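Side-chain contacts in glycosyltransferase Gtf1 (Streptococcus pneumoniae, PDB 4PQG), which belongs to the GT-B clan of glycosyltransferases and carries an added extended beta-sheet domain: residues 193-198 against 203-208; 72-77 against 172-177; 55-60 against 65-70; 235-240 against 270-275. All coordinates share one frame; numbering follows the deposited sequence.

Along the chain contact 3 comes first, then contacts 2, 1 and 4. Contact 3 packs helix 56-63 against the loop that leads into strand 70-72, an outermost strand of the seven-stranded parallel sheet. Contact 2 starts at the end of that strand and reaches across to strand 166-175 of the antiparallel sheet. Contact 1 lies about 13 Å from it, centre to centre, where the same antiparallel sheet ends and helix 205-215 begins. The two touch: K205 NZ is 2.9 Å from Y74 OH. Contact 4 lies beside the parallel sheet, with its centre about 21 Å from that of contact 1. Contacts 1 and 2 thus join the extended sheet to the parallel-sheet domain.

Contact 1. Residues 193-198 against 203-208; sequences EVYHFK and YGKQAF
Y195 and F208 form an offset stack. Their ring centroids are 4.0 Å apart and the planes differ by 10°. Y195 CD1 lies over the centre of the F208 ring. The Y195 ring also receives a CH-pi contact, with F208 CB 3.7 Å from its centroid. F208 has CG anti to its own N (chi1 -178°), which places the ring over the face of Y195. F197 meets the same phenylalanine at its edge, F197 CZ to F208 CE1 at 3.7 Å.

V194 CG2 touches the edge of the Y203 ring, and the two side chains point the same way from an antiparallel non-hydrogen-bonded pair. The CB of K205 packs 3.3 Å from Y195 OH, while K205 NZ reaches on to T48 and Y74.

One backbone hydrogen bond crosses the contact. G204 N donates to E193 O at 3.0 Å, from above the carbonyl plane. G204 is the N-cap of helix 205-215, so this bond ties the helix start to the strand. E193 and V194 form a classic beta bulge opposite L186. The Y195 hydroxyl bonds to E192.

The chemistry is mainly aromatic: a stacked face and a ring edge hold the first turn of the helix on the end of the sheet.

Contact 2. Residues 72-77 against 172-177; sequences WLYNHF and RTFYNE
F174 is the ring that W72 and Y74 share. Its edge is turned toward the face of W72 in an offset edge-to-face pair. The centroid of the six-membered ring of W72 is 5.8 Å from that of F174, and the planes stand at 71°. The nearest atoms are W72 CH2 and F174 CE1, 3.7 Å apart. W72 extends with CG opposite its backbone N (chi1 179°), which brings its six-membered ring to F174. Y74 meets F174 differently. Its CB sits over the phenylalanine face in a CH-pi contact, 4.0 Å from the F174 centroid. The Y74 ring itself is nearly parallel to F174 but slid aside, and the two barely overlap. Y74 CB also lies over a face of W72, offset toward the rim.

A looser link between the segments runs through a water that donates to N176 OD1 at 3.2 Å and, weakly, to F77 O.

The next shell fixes the polar ends. W72 NE1 bonds to D49 O. Y74 OH bonds to E192, and Y74 O accepts from the hydroxyl of Y183. C156 touches F174 from the neighbouring strand 154-163.

This is a buried aromatic cluster at a domain junction. It joins the short, weakly bonded helix 73-76, which follows strand 70-72 of the parallel sheet, to the antiparallel extended sheet.

Contact 3. Residues 55-60 against 65-70; sequences NIQHLT and FDDNQV
The Q57 amide and the D67 carboxylate stand almost perpendicular, their planes 88° apart. Q57 NE2 donates to D67 OD1 at 3.0 Å, with an N-H...O angle of 169°. The acceptor lies in the amide plane, and the oxygen is met on its syn side. Q57 bends at chi2 (-80°) to bring the amide there. The F65 ring has T60 as a neighbour: F65 CD2 is 4.0 Å from T60 CB, while T60 O approaches the ring obliquely. Beyond the contact F65 also meets the ring of F45.

T60 and V70 reach toward each other tip to tip, with T60 CB 3.7 Å from V70 CG2. On the backbone, F65 N donates to T60 O at 3.0 Å.

A water ties the polar groups together. It accepts from T60 OG1 at 2.8 Å and donates to F65 O and to D67 OD1. D67 OD1 is thus gripped by two donors, the Q57 amide and this water.

N55 caps the helix start, its OD1 accepting from Q57 N. The arrangement is the second half of a beta-alpha-beta crossover that starts at strand 42-47: after helix 56-63 the chain turns back through the 3-10 segment 67-69 into edge strand 70-72.

Contact 4. Residues 235-240 against 270-275; sequences VVFEEA and YDYQFT
Y272 points one edge at the face of F237. The ring centroids are 5.2 Å apart and the planes stand at 71°, an edge-to-face pair. Y272 CE2 does the touching. It sits over the centre of the F237 ring, 3.8 Å above the plane, and is nearly as close to F237 CG as to F237 CD1. The two side chains slide past each other in opposite directions, each reaching toward the helix that bears the other. Y272 leaves its helix with CG trans to the backbone N (chi1 -179°), which sends the ring out toward F237.

Q273 meets the far end of the phenylalanine. F237 CZ lies 3.6 Å from Q273 CA and 3.7 Å from Q273 CG. The two side chains cross at about a right angle, and the amide plane is turned 80° from the ring. Only aliphatic parts of Q273 make this contact. Its chain bends at chi2, and its amide nitrogen bonds to Y269 O.

L226 of strand 223-226, L245 and V247 of strand 244-248, and V280 also touch F237. V247 touches Q273 as well, and E229 lies against both Y272 and Q273.

F237 is thus a buried ring wedged between the two helices and the sheet. The contact joins helix 233-240 to the short helix 271-275 beside central strands of the seven-stranded parallel sheet, in the Rossmann-like layering of helices on a sheet found in GT-B proteins.

Contact 1. Residues 193-198 against 203-208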
# COMPACT_ATOMS: atom_id res chain seq x y z
N GLU A 193 2.90 16.43 20.10
CA GLU A 193 2.00 17.22 20.94
C GLU A 193 1.86 18.67 20.48
O GLU A 193 0.77 19.21 20.45
CB GLU A 193 2.43 17.14 22.41
CG GLU A 193 2.12 15.79 23.05
CD GLU A 193 2.18 15.79 24.57
OE1 GLU A 193 2.77 16.73 25.17
OE2 GLU A 193 1.64 14.84 25.17
N VAL A 194 2.98 19.28 20.12
CA VAL A 194 3.00 20.70 19.80
C VAL A 194 3.83 20.90 18.54
O VAL A 194 4.93 20.34 18.42
CB VAL A 194 3.62 21.49 20.98
CG1 VAL A 194 3.88 22.94 20.61
CG2 VAL A 194 2.75 21.41 22.23
N TYR A 195 3.31 21.68 17.59
CA TYR A 195 4.03 22.01 16.37
C TYR A 195 4.28 23.50 16.38
O TYR A 195 3.35 24.30 16.20
CB TYR A 195 3.22 21.67 15.12
CG TYR A 195 2.72 20.25 15.06
CD1 TYR A 195 3.31 19.32 14.19
CD2 TYR A 195 1.64 19.82 15.85
CE1 TYR A 195 2.87 18.02 14.12
CE2 TYR A 195 1.18 18.51 15.78
CZ TYR A 195 1.80 17.62 14.91
OH TYR A 195 1.38 16.32 14.80
N HIS A 196 5.54 23.87 16.61
CA HIS A 196 5.86 25.26 16.87
C HIS A 196 6.37 25.86 15.59
O HIS A 196 7.48 25.52 15.15
CB HIS A 196 6.88 25.40 18.00
CG HIS A 196 6.97 26.82 18.56
ND1 HIS A 196 7.18 27.90 17.78
CD2 HIS A 196 6.89 27.29 19.87
CE1 HIS A 196 7.20 29.01 18.54
NE2 HIS A 196 7.03 28.63 19.82
N PHE A 197 5.58 26.74 15.00
CA PHE A 197 5.97 27.37 13.73
C PHE A 197 6.68 28.72 13.86
O PHE A 197 6.76 29.47 12.89
CB PHE A 197 4.78 27.48 12.77
CG PHE A 197 4.53 26.23 11.97
CD1 PHE A 197 4.84 26.18 10.62
CD2 PHE A 197 4.00 25.09 12.59
CE1 PHE A 197 4.61 25.03 9.87
CE2 PHE A 197 3.77 23.93 11.85
CZ PHE A 197 4.08 23.91 10.49
N LYS A 198 7.21 29.00 15.05
CA LYS A 198 8.02 30.19 15.35
C LYS A 198 7.14 31.41 15.61
O LYS A 198 7.25 32.03 16.67
CB LYS A 198 9.12 30.50 14.29
CG LYS A 198 9.95 29.30 13.78
CD LYS A 198 10.68 28.57 14.88
CE LYS A 198 11.74 27.61 14.33
NZ LYS A 198 12.66 27.20 15.42
N TYR A 203 -1.68 22.71 18.39
CA TYR A 203 -1.74 21.68 19.43
C TYR A 203 -2.40 20.42 18.91
O TYR A 203 -3.61 20.43 18.66
CB TYR A 203 -2.48 22.20 20.68
CG TYR A 203 -1.83 23.45 21.20
CD1 TYR A 203 -0.57 23.39 21.80
CD2 TYR A 203 -2.45 24.70 21.07
CE1 TYR A 203 0.06 24.55 22.25
CE2 TYR A 203 -1.83 25.86 21.53
CZ TYR A 203 -0.58 25.78 22.12
OH TYR A 203 0.07 26.91 22.58
N GLY A 204 -1.62 19.36 18.72
CA GLY A 204 -2.18 18.07 18.28
C GLY A 204 -2.14 17.89 16.78
O GLY A 204 -2.18 18.86 16.00
N LYS A 205 -2.06 16.63 16.34
CA LYS A 205 -1.92 16.38 14.90
C LYS A 205 -3.14 16.84 14.08
O LYS A 205 -3.00 17.28 12.94
CB LYS A 205 -1.63 14.89 14.63
CG LYS A 205 -1.25 14.63 13.17
CD LYS A 205 -0.59 13.29 12.98
CE LYS A 205 -0.46 13.02 11.49
NZ LYS A 205 0.52 11.93 11.24
N GLN A 206 -4.33 16.76 14.67
CA GLN A 206 -5.53 17.21 13.97
C GLN A 206 -5.44 18.67 13.53
O GLN A 206 -5.78 19.00 12.39
CB GLN A 206 -6.77 16.99 14.83
CG GLN A 206 -7.23 15.55 14.92
CD GLN A 206 -8.59 15.46 15.60
OE1 GLN A 206 -9.62 15.38 14.94
NE2 GLN A 206 -8.60 15.52 16.92
N ALA A 207 -4.99 19.53 14.44
CA ALA A 207 -4.85 20.95 14.15
C ALA A 207 -3.80 21.17 13.07
O ALA A 207 -3.95 22.05 12.20
CB ALA A 207 -4.49 21.72 15.41
N PHE A 208 -2.75 20.36 13.13
CA PHE A 208 -1.66 20.42 12.18
C PHE A 208 -2.15 20.02 10.78
O PHE A 208 -1.88 20.72 9.79
CB PHE A 208 -0.54 19.47 12.66
CG PHE A 208 0.69 19.46 11.80
CD1 PHE A 208 1.42 20.62 11.57
CD2 PHE A 208 1.15 18.26 11.26
CE1 PHE A 208 2.57 20.59 10.81
CE2 PHE A 208 2.31 18.23 10.51
CZ PHE A 208 3.02 19.39 10.28

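Contact 2. Residues 72-77 against 172-177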
# COMPACT_ATOMS: atom_id res chain seq x y z
N TRP A 72 4.11 14.93 0.98
CA TRP A 72 4.30 14.37 2.31
C TRP A 72 3.95 15.46 3.27
O TRP A 72 4.49 16.57 3.18
CB TRP A 72 5.73 13.86 2.51
CG TRP A 72 5.99 13.29 3.90
CD1 TRP A 72 5.12 12.55 4.70
CD2 TRP A 72 7.22 13.41 4.69
NE1 TRP A 72 5.71 12.22 5.89
CE2 TRP A 72 6.97 12.70 5.95
CE3 TRP A 72 8.45 14.01 4.49
CZ2 TRP A 72 7.93 12.60 6.94
CZ3 TRP A 72 9.41 13.90 5.50
CH2 TRP A 72 9.15 13.23 6.70
N LEU A 73 2.99 15.17 4.15
CA LEU A 73 2.49 16.17 5.11
C LEU A 73 3.60 17.02 5.76
O LEU A 73 3.52 18.27 5.78
CB LEU A 73 1.63 15.48 6.18
CG LEU A 73 1.24 16.26 7.45
CD1 LEU A 73 0.29 17.41 7.13
CD2 LEU A 73 0.64 15.33 8.50
N TYR A 74 4.63 16.37 6.29
CA TYR A 74 5.63 17.07 7.13
C TYR A 74 6.60 17.94 6.31
O TYR A 74 7.11 18.94 6.79
CB TYR A 74 6.37 16.05 8.02
CG TYR A 74 5.43 15.39 9.01
CD1 TYR A 74 5.18 15.97 10.26
CD2 TYR A 74 4.76 14.19 8.68
CE1 TYR A 74 4.32 15.38 11.16
CE2 TYR A 74 3.88 13.59 9.57
CZ TYR A 74 3.66 14.20 10.81
OH TYR A 74 2.79 13.66 11.70
N ASN A 75 6.82 17.54 5.07
CA ASN A 75 7.68 18.25 4.11
C ASN A 75 6.99 19.48 3.47
O ASN A 75 7.66 20.44 3.05
CB ASN A 75 8.07 17.25 2.99
CG ASN A 75 8.74 17.92 1.81
OD1 ASN A 75 8.13 18.07 0.75
ND2 ASN A 75 9.98 18.37 2.00
N HIS A 76 5.65 19.44 3.43
CA HIS A 76 4.82 20.38 2.67
C HIS A 76 4.96 21.80 3.11
O HIS A 76 4.90 22.71 2.28
CB HIS A 76 3.35 19.97 2.74
CG HIS A 76 2.42 20.93 2.03
ND1 HIS A 76 2.34 21.01 0.69
CD2 HIS A 76 1.49 21.84 2.54
CE1 HIS A 76 1.42 21.94 0.35
NE2 HIS A 76 0.90 22.44 1.49
N PHE A 77 5.16 21.99 4.41
CA PHE A 77 5.34 23.31 4.98
C PHE A 77 6.74 23.88 4.75
O PHE A 77 7.03 24.99 5.18
CB PHE A 77 5.06 23.27 6.49
CG PHE A 77 3.68 22.79 6.84
CD1 PHE A 77 2.62 23.68 6.91
CD2 PHE A 77 3.44 21.44 7.15
CE1 PHE A 77 1.33 23.25 7.26
CE2 PHE A 77 2.17 21.00 7.49
CZ PHE A 77 1.11 21.91 7.56
N ARG A 172 11.53 17.06 17.08
CA ARG A 172 11.82 16.90 15.66
C ARG A 172 11.74 18.26 15.01
O ARG A 172 10.78 18.98 15.23
CB ARG A 172 10.76 16.03 14.99
CG ARG A 172 10.84 14.58 15.34
CD ARG A 172 10.30 13.79 14.16
NE ARG A 172 10.29 12.37 14.50
CZ ARG A 172 9.24 11.70 14.96
NH1 ARG A 172 8.07 12.30 15.16
NH2 ARG A 172 9.36 10.40 15.22
N THR A 173 12.73 18.61 14.19
CA THR A 173 12.72 19.91 13.51
C THR A 173 12.80 19.66 12.01
O THR A 173 13.55 18.79 11.57
CB THR A 173 13.90 20.80 13.98
OG1 THR A 173 13.72 21.17 15.35
CG2 THR A 173 14.00 22.09 13.14
N PHE A 174 12.01 20.40 11.24
CA PHE A 174 12.04 20.34 9.78
C PHE A 174 12.63 21.62 9.21
O PHE A 174 12.34 22.72 9.71
CB PHE A 174 10.64 20.02 9.20
CG PHE A 174 10.24 18.58 9.39
CD1 PHE A 174 10.43 17.65 8.38
CD2 PHE A 174 9.72 18.14 10.61
CE1 PHE A 174 10.10 16.31 8.57
CE2 PHE A 174 9.38 16.81 10.81
CZ PHE A 174 9.58 15.89 9.78
N TYR A 175 13.43 21.47 8.16
CA TYR A 175 14.23 22.57 7.59
C TYR A 175 13.80 22.97 6.18
O TYR A 175 13.17 22.17 5.44
CB TYR A 175 15.71 22.19 7.55
CG TYR A 175 16.27 21.86 8.91
CD1 TYR A 175 16.74 22.87 9.74
CD2 TYR A 175 16.32 20.54 9.36
CE1 TYR A 175 17.23 22.59 10.99
CE2 TYR A 175 16.82 20.23 10.61
CZ TYR A 175 17.27 21.27 11.43
OH TYR A 175 17.76 20.99 12.68
N ASN A 176 14.17 24.20 5.83
CA ASN A 176 14.18 24.65 4.44
C ASN A 176 15.52 24.32 3.78
O ASN A 176 16.48 23.94 4.46
CB ASN A 176 13.92 26.17 4.36
CG ASN A 176 12.44 26.52 4.48
OD1 ASN A 176 11.56 25.70 4.20
ND2 ASN A 176 12.17 27.75 4.88
N GLU A 177 15.60 24.50 2.46
CA GLU A 177 16.85 24.25 1.71
C GLU A 177 18.08 24.95 2.28
O GLU A 177 19.16 24.35 2.32
CB GLU A 177 16.70 24.67 0.25
CG GLU A 177 15.81 23.75 -0.56
CD GLU A 177 15.85 24.09 -2.04
OE1 GLU A 177 16.12 25.26 -2.39
OE2 GLU A 177 15.61 23.19 -2.85
O HOH W 1 8.94 27.45 3.78

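Contact 3. Residues 55-60 against 65-70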
# COMPACT_ATOMS: atom_id res chain seq x y z
N ASN A 55 13.69 7.54 2.94
CA ASN A 55 13.29 8.73 2.19
C ASN A 55 11.97 8.41 1.47
O ASN A 55 11.92 7.49 0.68
CB ASN A 55 14.39 9.09 1.17
CG ASN A 55 14.06 10.33 0.35
OD1 ASN A 55 12.91 10.78 0.30
ND2 ASN A 55 15.09 10.90 -0.29
N ILE A 56 10.91 9.17 1.75
CA ILE A 56 9.60 8.86 1.16
C ILE A 56 9.64 8.80 -0.38
O ILE A 56 8.90 8.02 -1.00
CB ILE A 56 8.46 9.79 1.70
CG1 ILE A 56 7.08 9.15 1.42
CG2 ILE A 56 8.58 11.21 1.15
CD1 ILE A 56 5.88 9.92 1.95
N GLN A 57 10.52 9.59 -1.00
CA GLN A 57 10.65 9.60 -2.44
C GLN A 57 11.08 8.22 -2.96
O GLN A 57 10.66 7.78 -4.03
CB GLN A 57 11.64 10.68 -2.89
CG GLN A 57 11.68 10.89 -4.41
CD GLN A 57 12.51 9.85 -5.12
OE1 GLN A 57 13.34 9.19 -4.51
NE2 GLN A 57 12.29 9.69 -6.43
N HIS A 58 11.95 7.55 -2.22
CA HIS A 58 12.38 6.21 -2.64
C HIS A 58 11.21 5.28 -2.72
O HIS A 58 11.12 4.46 -3.63
CB HIS A 58 13.43 5.67 -1.69
CG HIS A 58 14.68 6.50 -1.62
ND1 HIS A 58 15.60 6.34 -0.67
CD2 HIS A 58 15.13 7.55 -2.43
CE1 HIS A 58 16.60 7.22 -0.86
NE2 HIS A 58 16.31 7.96 -1.93
N LEU A 59 10.28 5.41 -1.77
CA LEU A 59 9.10 4.55 -1.70
C LEU A 59 8.08 4.85 -2.81
O LEU A 59 7.52 3.92 -3.44
CB LEU A 59 8.45 4.65 -0.31
CG LEU A 59 9.35 4.26 0.88
CD1 LEU A 59 8.73 4.59 2.23
CD2 LEU A 59 9.77 2.80 0.83
N THR A 60 7.83 6.13 -3.04
CA THR A 60 6.84 6.54 -4.03
C THR A 60 7.34 6.24 -5.44
O THR A 60 6.57 5.76 -6.28
CB THR A 60 6.47 8.04 -3.88
OG1 THR A 60 7.64 8.85 -3.96
CG2 THR A 60 5.80 8.28 -2.54
N PHE A 65 4.84 6.41 -8.62
CA PHE A 65 4.39 7.82 -8.63
C PHE A 65 5.51 8.70 -9.21
O PHE A 65 6.69 8.43 -9.00
CB PHE A 65 4.08 8.33 -7.21
CG PHE A 65 2.88 7.73 -6.57
CD1 PHE A 65 1.59 8.02 -7.01
CD2 PHE A 65 3.03 6.90 -5.47
CE1 PHE A 65 0.48 7.46 -6.39
CE2 PHE A 65 1.92 6.33 -4.84
CZ PHE A 65 0.64 6.62 -5.30
N ASP A 66 5.15 9.74 -9.97
CA ASP A 66 6.12 10.79 -10.34
C ASP A 66 6.33 11.67 -9.12
O ASP A 66 5.37 11.90 -8.38
CB ASP A 66 5.58 11.68 -11.45
CG ASP A 66 5.36 10.95 -12.75
OD1 ASP A 66 6.20 10.10 -13.13
OD2 ASP A 66 4.36 11.24 -13.40
N ASP A 67 7.56 12.16 -8.93
CA ASP A 67 7.88 13.04 -7.80
C ASP A 67 6.91 14.22 -7.67
O ASP A 67 6.52 14.59 -6.57
CB ASP A 67 9.32 13.57 -7.90
CG ASP A 67 10.36 12.48 -7.73
OD1 ASP A 67 10.02 11.29 -7.49
OD2 ASP A 67 11.56 12.83 -7.84
N ASN A 68 6.50 14.79 -8.80
CA ASN A 68 5.60 15.94 -8.73
C ASN A 68 4.14 15.57 -8.45
O ASN A 68 3.29 16.43 -8.35
CB ASN A 68 5.73 16.84 -9.97
CG ASN A 68 5.27 16.15 -11.24
OD1 ASN A 68 4.39 15.27 -11.22
ND2 ASN A 68 5.85 16.55 -12.36
N GLN A 69 3.86 14.27 -8.32
CA GLN A 69 2.55 13.82 -7.83
C GLN A 69 2.54 13.58 -6.31
O GLN A 69 1.50 13.20 -5.76
CB GLN A 69 2.17 12.53 -8.55
CG GLN A 69 1.62 12.70 -9.95
CD GLN A 69 1.37 11.36 -10.63
OE1 GLN A 69 2.25 10.49 -10.66
NE2 GLN A 69 0.18 11.20 -11.18
N VAL A 70 3.66 13.79 -5.63
CA VAL A 70 3.78 13.36 -4.23
C VAL A 70 3.78 14.53 -3.25
O VAL A 70 4.57 15.46 -3.40
CB VAL A 70 5.04 12.49 -4.01
CG1 VAL A 70 5.24 12.17 -2.53
CG2 VAL A 70 4.91 11.21 -4.83
O HOH W 2 8.18 9.42 -6.62

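Contact 4. Residues 235-240 against 270-275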
# COMPACT_ATOMS: atom_id res chain seq x y z
N VAL A 235 -11.24 16.36 10.22
CA VAL A 235 -10.53 17.53 9.68
C VAL A 235 -10.54 17.52 8.15
O VAL A 235 -10.76 18.56 7.52
CB VAL A 235 -9.08 17.59 10.21
CG1 VAL A 235 -8.29 18.66 9.49
CG2 VAL A 235 -9.09 17.85 11.72
N VAL A 236 -10.31 16.36 7.55
CA VAL A 236 -10.41 16.22 6.10
C VAL A 236 -11.85 16.52 5.60
O VAL A 236 -12.04 17.28 4.64
CB VAL A 236 -9.92 14.82 5.63
CG1 VAL A 236 -10.15 14.61 4.14
CG2 VAL A 236 -8.45 14.66 5.94
N PHE A 237 -12.84 15.94 6.27
CA PHE A 237 -14.25 16.13 5.93
C PHE A 237 -14.61 17.61 5.97
O PHE A 237 -15.17 18.14 5.00
CB PHE A 237 -15.18 15.32 6.86
CG PHE A 237 -15.53 13.94 6.33
CD1 PHE A 237 -16.85 13.49 6.35
CD2 PHE A 237 -14.54 13.09 5.81
CE1 PHE A 237 -17.19 12.23 5.86
CE2 PHE A 237 -14.88 11.83 5.32
CZ PHE A 237 -16.20 11.40 5.34
N GLU A 238 -14.24 18.28 7.06
CA GLU A 238 -14.60 19.68 7.25
C GLU A 238 -13.95 20.58 6.20
O GLU A 238 -14.63 21.41 5.58
CB GLU A 238 -14.22 20.13 8.65
CG GLU A 238 -15.16 19.62 9.72
CD GLU A 238 -14.68 19.93 11.12
OE1 GLU A 238 -13.56 20.46 11.28
OE2 GLU A 238 -15.43 19.64 12.07
N GLU A 239 -12.65 20.40 6.00
CA GLU A 239 -11.90 21.25 5.09
C GLU A 239 -12.16 20.95 3.62
O GLU A 239 -11.88 21.78 2.76
CB GLU A 239 -10.40 21.16 5.38
CG GLU A 239 -10.02 21.61 6.78
CD GLU A 239 -10.46 23.04 7.06
OE1 GLU A 239 -10.28 23.89 6.15
OE2 GLU A 239 -10.96 23.30 8.17
N ALA A 240 -12.69 19.76 3.33
CA ALA A 240 -12.99 19.38 1.96
C ALA A 240 -14.35 19.90 1.47
O ALA A 240 -14.63 19.82 0.28
CB ALA A 240 -12.92 17.86 1.80
N TYR A 270 -14.23 2.60 7.82
CA TYR A 270 -15.30 3.32 7.10
C TYR A 270 -16.42 3.85 7.99
O TYR A 270 -17.28 4.61 7.53
CB TYR A 270 -15.85 2.46 5.94
CG TYR A 270 -14.79 2.33 4.88
CD1 TYR A 270 -14.41 3.45 4.15
CD2 TYR A 270 -14.10 1.14 4.67
CE1 TYR A 270 -13.39 3.38 3.22
CE2 TYR A 270 -13.08 1.06 3.73
CZ TYR A 270 -12.73 2.20 3.02
OH TYR A 270 -11.72 2.20 2.09
N ASP A 271 -16.38 3.45 9.26
CA ASP A 271 -17.43 3.81 10.20
C ASP A 271 -17.66 5.31 10.24
O ASP A 271 -18.81 5.79 10.25
CB ASP A 271 -17.10 3.30 11.60
CG ASP A 271 -18.16 3.66 12.59
OD1 ASP A 271 -19.30 3.14 12.45
OD2 ASP A 271 -17.88 4.47 13.50
N TYR A 272 -16.56 6.07 10.29
CA TYR A 272 -16.66 7.52 10.35
C TYR A 272 -17.30 8.07 9.07
O TYR A 272 -18.24 8.88 9.12
CB TYR A 272 -15.29 8.20 10.59
CG TYR A 272 -15.47 9.71 10.67
CD1 TYR A 272 -15.90 10.30 11.85
CD2 TYR A 272 -15.29 10.52 9.54
CE1 TYR A 272 -16.11 11.67 11.93
CE2 TYR A 272 -15.49 11.89 9.61
CZ TYR A 272 -15.90 12.45 10.81
OH TYR A 272 -16.11 13.79 10.91
N GLN A 273 -16.76 7.66 7.92
CA GLN A 273 -17.23 8.16 6.64
C GLN A 273 -18.70 7.82 6.36
O GLN A 273 -19.43 8.65 5.80
CB GLN A 273 -16.34 7.67 5.49
CG GLN A 273 -14.85 7.96 5.66
CD GLN A 273 -14.11 6.81 6.33
OE1 GLN A 273 -14.37 6.46 7.48
NE2 GLN A 273 -13.17 6.23 5.59
N PHE A 274 -19.14 6.64 6.80
CA PHE A 274 -20.51 6.16 6.57
C PHE A 274 -21.48 6.86 7.52
O PHE A 274 -22.58 7.26 7.11
CB PHE A 274 -20.58 4.61 6.73
CG PHE A 274 -19.86 3.84 5.63
CD1 PHE A 274 -19.38 4.49 4.49
CD2 PHE A 274 -19.71 2.46 5.73
CE1 PHE A 274 -18.75 3.77 3.48
CE2 PHE A 274 -19.09 1.73 4.72
CZ PHE A 274 -18.60 2.39 3.60
N THR A 275 -21.07 7.04 8.78
CA THR A 275 -21.85 7.81 9.77
C THR A 275 -22.13 9.22 9.25
O THR A 275 -23.25 9.73 9.37
CB THR A 275 -21.09 7.88 11.12
OG1 THR A 275 -20.95 6.56 11.65
CG2 THR A 275 -21.84 8.75 12.14